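Local structure of putative monooxygenase Rv0793 (Mycobacterium tuberculosis, 1Y0H) at the interface of chains A and B. The protein is a putative homodimeric monooxygenase that might take part in antibiotic biosynthesis or scavenge reactive oxygen species. Coordinates in Å, arbitrary orientation; residue numbers count along the deposited sequence, not the author numbering. Chains: chain A/B, hypothetical protein Rv0793.

The interface of chains A and B. Residues chain A 7, 9, 56, 92-97, 99; chain B 44-48, 54.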
# COMPACT_ATOMS: atom_id res chain seq x y z
N ALA A 7 -6.50 6.49 -0.63
CA ALA A 7 -6.17 5.08 -0.41
C ALA A 7 -5.88 4.83 1.07
O ALA A 7 -5.65 5.75 1.84
CB ALA A 7 -4.98 4.65 -1.29
N ILE A 9 -3.65 1.96 3.60
CA ILE A 9 -2.90 0.73 3.86
C ILE A 9 -3.21 0.34 5.29
O ILE A 9 -3.08 1.16 6.20
CB ILE A 9 -1.37 0.94 3.70
CG1 ILE A 9 -1.03 1.31 2.27
CG2 ILE A 9 -0.59 -0.35 4.12
CD1 ILE A 9 0.42 1.82 2.09
N PHE A 56 -4.64 -3.27 0.92
CA PHE A 56 -4.54 -2.01 0.21
C PHE A 56 -5.93 -1.67 -0.31
O PHE A 56 -6.55 -2.46 -1.01
CB PHE A 56 -3.53 -2.07 -0.94
CG PHE A 56 -3.18 -0.72 -1.48
CD1 PHE A 56 -3.73 -0.26 -2.67
CD2 PHE A 56 -2.32 0.11 -0.78
CE1 PHE A 56 -3.41 1.02 -3.16
CE2 PHE A 56 -2.00 1.39 -1.26
CZ PHE A 56 -2.56 1.84 -2.45
N THR A 92 -2.63 3.59 7.59
CA THR A 92 -2.19 4.84 6.98
C THR A 92 -3.16 5.28 5.91
O THR A 92 -3.47 4.52 4.99
CB THR A 92 -0.78 4.68 6.37
OG1 THR A 92 0.11 4.21 7.39
CG2 THR A 92 -0.27 6.02 5.83
N VAL A 93 -3.65 6.51 6.04
CA VAL A 93 -4.48 7.07 4.98
C VAL A 93 -3.59 7.83 4.01
O VAL A 93 -2.70 8.57 4.44
CB VAL A 93 -5.60 7.96 5.56
CG1 VAL A 93 -6.42 8.65 4.45
CG2 VAL A 93 -6.51 7.12 6.47
N LEU A 94 -3.84 7.64 2.72
CA LEU A 94 -2.98 8.15 1.66
C LEU A 94 -3.70 9.05 0.66
O LEU A 94 -4.82 8.75 0.24
CB LEU A 94 -2.34 6.99 0.90
CG LEU A 94 -1.52 5.96 1.69
CD1 LEU A 94 -1.21 4.76 0.79
CD2 LEU A 94 -0.24 6.58 2.21
N ALA A 95 -3.04 10.14 0.30
CA ALA A 95 -3.52 11.04 -0.76
C ALA A 95 -2.70 10.81 -2.02
O ALA A 95 -1.48 10.92 -1.98
CB ALA A 95 -3.41 12.49 -0.30
N PRO A 96 -3.37 10.46 -3.14
CA PRO A 96 -2.64 10.22 -4.39
C PRO A 96 -1.86 11.45 -4.83
O PRO A 96 -2.35 12.57 -4.70
CB PRO A 96 -3.75 9.91 -5.40
CG PRO A 96 -4.92 9.49 -4.60
CD PRO A 96 -4.82 10.24 -3.30
N LEU A 97 -0.64 11.22 -5.29
CA LEU A 97 0.15 12.25 -5.94
C LEU A 97 0.23 11.91 -7.44
O LEU A 97 0.07 12.79 -8.30
CB LEU A 97 1.55 12.35 -5.32
CG LEU A 97 1.70 12.79 -3.86
CD1 LEU A 97 3.17 12.92 -3.51
CD2 LEU A 97 0.98 14.10 -3.57
N GLU A 99 -1.41 8.51 -9.23
CA GLU A 99 -2.03 7.20 -9.22
C GLU A 99 -2.71 6.99 -10.57
O GLU A 99 -3.66 7.70 -10.90
CB GLU A 99 -3.03 7.12 -8.07
CG GLU A 99 -3.75 5.79 -7.91
CD GLU A 99 -4.72 5.80 -6.75
OE1 GLU A 99 -5.44 6.82 -6.58
OE2 GLU A 99 -4.76 4.81 -5.99
N LEU B 44 2.08 6.70 -6.67
CA LEU B 44 2.74 7.52 -5.64
C LEU B 44 1.74 8.29 -4.78
O LEU B 44 0.83 8.94 -5.32
CB LEU B 44 3.75 8.48 -6.28
CG LEU B 44 4.49 9.49 -5.39
CD1 LEU B 44 5.46 8.80 -4.42
CD2 LEU B 44 5.24 10.52 -6.27
N TYR B 45 1.93 8.24 -3.46
CA TYR B 45 1.03 8.88 -2.50
C TYR B 45 1.78 9.67 -1.43
O TYR B 45 2.97 9.46 -1.21
CB TYR B 45 0.19 7.83 -1.75
CG TYR B 45 -0.53 6.85 -2.64
CD1 TYR B 45 0.13 5.73 -3.11
CD2 TYR B 45 -1.87 7.02 -2.97
CE1 TYR B 45 -0.50 4.81 -3.91
CE2 TYR B 45 -2.53 6.09 -3.79
CZ TYR B 45 -1.82 4.99 -4.26
OH TYR B 45 -2.41 4.03 -5.06
N GLU B 46 1.06 10.56 -0.75
CA GLU B 46 1.54 11.22 0.46
C GLU B 46 0.67 10.79 1.65
O GLU B 46 -0.56 10.77 1.54
CB GLU B 46 1.53 12.74 0.29
CG GLU B 46 2.18 13.53 1.43
CD GLU B 46 2.17 15.06 1.24
OE1 GLU B 46 1.54 15.59 0.28
OE2 GLU B 46 2.81 15.76 2.07
N SER B 47 1.28 10.45 2.78
CA SER B 47 0.48 10.14 3.97
C SER B 47 -0.31 11.37 4.42
O SER B 47 0.12 12.52 4.19
CB SER B 47 1.34 9.61 5.13
OG SER B 47 2.21 10.60 5.62
N ALA B 48 -1.45 11.12 5.05
CA ALA B 48 -2.31 12.18 5.58
C ALA B 48 -1.60 13.13 6.55
O ALA B 48 -1.91 14.33 6.59
CB ALA B 48 -3.56 11.59 6.22
N VAL B 54 4.68 7.50 -0.16
CA VAL B 54 4.52 6.05 -0.27
C VAL B 54 4.35 5.67 -1.74
O VAL B 54 3.59 6.32 -2.46
CB VAL B 54 3.29 5.57 0.53
CG1 VAL B 54 3.09 4.08 0.33
CG2 VAL B 54 3.47 5.88 2.02
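B:Tyr45 turns its CG anti to the carbonyl carbon (chi1 -51°), which sends the phenol away from strand 39-47 of its own chain and into the partner subunit, while A:Glu99, with CG anti to the backbone N and its chain extended beyond CG, brings a carboxylate to meet it. The two cross obliquely, with carboxylate and ring almost perpendicular at 86°. B:Tyr45 OH donates a hydrogen bond to A:Glu99 OE2 at 2.6 Å; the carboxylate oxygen lies at the edge of the ring, in its plane, yet is itself met from above the carboxylate plane. Such a short bond to an acid would probably polarise the phenol. One ring face is covered by CD1 of A:Leu94, offset toward the rim, and B:Tyr45 CD2 lies 3.6 Å from A:Pro96 CA. A:Phe56 and the tyrosine meet tip to tip, B:Tyr45 CZ lying at the edge of the A:Phe56 ring and in its plane, 3.7 Å from A:Phe56 CZ, and A:Ala7 CB adds a further apolar contact.

The backbone provides the frame for this tyrosine packing in the homodimer of this antibiotic biosynthesis monooxygenase family member: strand 90-96 of chain A pairs antiparallel with strand 39-47 of chain B, and two-fold symmetry repeats the arrangement with the chains exchanged. A:Ala95 and B:Glu46 exchange two backbone hydrogen bonds, the one from A:Ala95 N to B:Glu46 O being nearly straight (178° at H). Beyond them, A:Leu97 N donates to B:Leu44 O at 2.7 Å and B:Ala48 N donates to A:Val93 O at 2.9 Å, each in the carbonyl plane. A:Leu94 divides its branches, CD1 serving the tyrosine while A:Leu94 CD2 lies 3.8 Å from B:Val54 CG2, the side chains crossing at about a right angle. B:Val54 CG1 meets A:Ile9 CD1 at 3.9 Å, the two side chains tip to tip.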